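Local coordinates for crystal protein (Bacillus thuringiensis serovar dakota, PDB 2ZTB) that is the proteolytically activated form of a parasporin-2 toxin that recognizes cancer cells and probably kills them by forming membrane pores, as related aerolysin-type toxins do, at residues I82-D86 against I102-F106. Coordinates in Å, arbitrary orientation, origin at the centre of the assembly. Numbering follows the deposited sequence.
With EDO (1,2-ethanediol), chain G.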
ATOM      1  N   ILE A  82     -27.653  11.781  -1.835  1.00 59.16           N
ATOM      2  CA  ILE A  82     -28.763  11.653  -0.901  1.00 57.39           C
ATOM      3  C   ILE A  82     -28.465  10.526   0.071  1.00 56.59           C
ATOM      4  O   ILE A  82     -28.322   9.361  -0.331  1.00 56.14           O
ATOM      5  CB  ILE A  82     -30.111  11.353  -1.613  1.00 57.55           C
ATOM      6  CG1 ILE A  82     -30.305  12.194  -2.886  1.00 57.97           C
ATOM      7  CG2 ILE A  82     -31.284  11.520  -0.656  1.00 56.25           C
ATOM      8  CD1 ILE A  82     -30.299  13.676  -2.698  1.00 59.45           C
ATOM      9  N   LEU A  83     -28.364  10.878   1.350  1.00 55.68           N
ATOM     10  CA  LEU A  83     -28.125   9.894   2.404  1.00 55.16           C
ATOM     11  C   LEU A  83     -29.419   9.424   3.048  1.00 54.77           C
ATOM     12  O   LEU A  83     -29.482   8.329   3.601  1.00 54.86           O
ATOM     13  CB  LEU A  83     -27.184  10.443   3.482  1.00 54.91           C
ATOM     14  CG  LEU A  83     -25.730  10.780   3.133  1.00 55.97           C
ATOM     15  CD1 LEU A  83     -24.935  10.973   4.432  1.00 55.39           C
ATOM     16  CD2 LEU A  83     -25.077   9.708   2.248  1.00 55.14           C
ATOM     17  N   ALA A  84     -30.446  10.259   2.986  1.00 54.45           N
ATOM     18  CA  ALA A  84     -31.744   9.922   3.551  1.00 54.29           C
ATOM     19  C   ALA A  84     -32.790  10.729   2.834  1.00 54.33           C
ATOM     20  O   ALA A  84     -32.509  11.824   2.355  1.00 54.35           O
ATOM     21  CB  ALA A  84     -31.784  10.213   5.045  1.00 53.98           C
ATOM     22  N   GLN A  85     -33.991  10.174   2.747  1.00 54.57           N
ATOM     23  CA  GLN A  85     -35.107  10.855   2.138  1.00 54.85           C
ATOM     24  C   GLN A  85     -36.424  10.395   2.754  1.00 55.29           C
ATOM     25  O   GLN A  85     -36.689   9.203   2.858  1.00 54.77           O
ATOM     26  CB  GLN A  85     -35.112  10.631   0.627  1.00 54.96           C
ATOM     27  CG  GLN A  85     -36.083  11.533  -0.101  1.00 54.83           C
ATOM     28  CD  GLN A  85     -36.151  11.261  -1.577  1.00 55.13           C
ATOM     29  OE1 GLN A  85     -37.186  10.847  -2.084  1.00 58.85           O
ATOM     30  NE2 GLN A  85     -35.066  11.510  -2.282  1.00 54.05           N
ATOM     31  N   ASP A  86     -37.243  11.367   3.150  1.00 56.10           N
ATOM     32  CA  ASP A  86     -38.517  11.117   3.799  1.00 57.17           C
ATOM     33  C   ASP A  86     -39.574  12.044   3.219  1.00 57.62           C
ATOM     34  O   ASP A  86     -39.303  13.204   2.909  1.00 57.53           O
ATOM     35  CB  ASP A  86     -38.402  11.306   5.320  1.00 57.35           C
ATOM     36  CG  ASP A  86     -37.615  10.180   5.993  1.00 59.95           C
ATOM     37  OD1 ASP A  86     -38.133   9.040   6.077  1.00 62.91           O
ATOM     38  OD2 ASP A  86     -36.468  10.420   6.427  1.00 61.59           O
ATOM     39  N   ILE A 102     -34.611  13.204  10.451  1.00 50.32           N
ATOM     40  CA  ILE A 102     -34.176  12.443   9.292  1.00 49.91           C
ATOM     41  C   ILE A 102     -32.753  11.899   9.585  1.00 49.27           C
ATOM     42  O   ILE A 102     -31.900  12.624  10.086  1.00 48.96           O
ATOM     43  CB  ILE A 102     -34.302  13.288   7.953  1.00 50.23           C
ATOM     44  CG1 ILE A 102     -33.921  12.449   6.727  1.00 51.13           C
ATOM     45  CG2 ILE A 102     -33.413  14.552   7.960  1.00 49.40           C
ATOM     46  CD1 ILE A 102     -34.558  12.937   5.398  1.00 50.38           C
ATOM     47  N   THR A 103     -32.532  10.615   9.301  1.00 48.85           N
ATOM     48  CA  THR A 103     -31.318   9.905   9.678  1.00 48.44           C
ATOM     49  C   THR A 103     -30.736   9.170   8.485  1.00 49.17           C
ATOM     50  O   THR A 103     -31.460   8.522   7.736  1.00 48.54           O
ATOM     51  CB  THR A 103     -31.571   8.896  10.839  1.00 48.23           C
ATOM     52  OG1 THR A 103     -32.231   9.556  11.921  1.00 46.78           O
ATOM     53  CG2 THR A 103     -30.255   8.319  11.372  1.00 48.10           C
ATOM     54  N   GLY A 104     -29.418   9.301   8.309  1.00 50.38           N
ATOM     55  CA  GLY A 104     -28.667   8.549   7.313  1.00 51.11           C
ATOM     56  C   GLY A 104     -27.391   7.986   7.919  1.00 52.44           C
ATOM     57  O   GLY A 104     -26.933   8.446   8.964  1.00 51.70           O
ATOM     58  N   SER A 105     -26.828   6.961   7.279  1.00 53.88           N
ATOM     59  CA  SER A 105     -25.468   6.542   7.598  1.00 55.24           C
ATOM     60  C   SER A 105     -24.609   6.316   6.377  1.00 55.32           C
ATOM     61  O   SER A 105     -25.087   5.947   5.305  1.00 56.12           O
ATOM     62  CB  SER A 105     -25.409   5.339   8.538  1.00 55.34           C
ATOM     63  OG  SER A 105     -26.134   4.256   8.025  1.00 58.62           O
ATOM     64  N   PHE A 106     -23.325   6.571   6.569  1.00 54.99           N
ATOM     65  CA  PHE A 106     -22.350   6.517   5.525  1.00 54.58           C
ATOM     66  C   PHE A 106     -21.185   5.726   6.097  1.00 54.57           C
ATOM     67  O   PHE A 106     -20.806   5.918   7.254  1.00 54.71           O
ATOM     68  CB  PHE A 106     -21.924   7.943   5.182  1.00 54.20           C
ATOM     69  CG  PHE A 106     -21.022   8.051   3.989  1.00 52.84           C
ATOM     70  CD1 PHE A 106     -21.545   8.314   2.742  1.00 50.91           C
ATOM     71  CD2 PHE A 106     -19.643   7.929   4.131  1.00 52.15           C
ATOM     72  CE1 PHE A 106     -20.718   8.445   1.661  1.00 52.42           C
ATOM     73  CE2 PHE A 106     -18.807   8.062   3.049  1.00 51.24           C
ATOM     74  CZ  PHE A 106     -19.338   8.316   1.818  1.00 51.64           C
TER
HETATM   75  C1  EDO G1008     -35.283   7.869   8.824  1.00 70.81           C
HETATM   76  O1  EDO G1008     -34.750   8.988   8.100  1.00 67.17           O
HETATM   77  C2  EDO G1008     -35.200   6.621   7.949  1.00 72.13           C
HETATM   78  O2  EDO G1008     -35.336   5.425   8.732  1.00 73.99           O
HETATM   79  O   HOH W   1     -27.987   6.548   4.258  1.00 48.17           O
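Two strands that run nearly antiparallel can pack face to face without pairing, and the strands at 82-86 and 102-106, their axes 5.4 Å apart at 155°, are joined by side chains, a water and a diol rather than by direct backbone bonds. Ile-82 turns its side chain elsewhere, onto Thr-175. At Leu-83 the contact begins: its CD2 lies 3.8 Å from CD1 of Phe-106, at the edge of the ring, while its carbonyl O receives a hydrogen bond from a water (2.4 Å) that also donates to Ser-105 O (3.1 Å), tying the two backbones together. Leu-83 and Ala-84 both face Leu-174, a classic beta bulge, and so both direct their CA-to-CB bonds at the 102-106 strand. Gly-104 sits opposite, 5.1 Å CA to CA from Ala-84; a CB on it would clash with Leu-83 O, so the close approach depends on its bareness. Both segments belong to the long antiparallel strands of an elongated, aerolysin-like toxin fold, and here the backbone hydrogen bonds of each go to a different strand: Leu-83, Ala-84 and Asp-86 to strand 168-199, Ile-102 and Gly-104 to strand 147-164. The Ala-84 methyl then fits against Ile-102 CG1 (3.5 Å) and, more tightly, Thr-103 O, 3.2 Å from Ala-84 CB. Past Gln-85, which points away, Asp-86 brings OD2 to 3.3 Å from Ile-102 CG1; the same OD2 accepts a hydrogen bond from O1 of a 1,2-ethanediol (2.8 Å), probably from the crystallisation liquor, whose O1 in turn accepts one from Thr-103 N (3.0 Å).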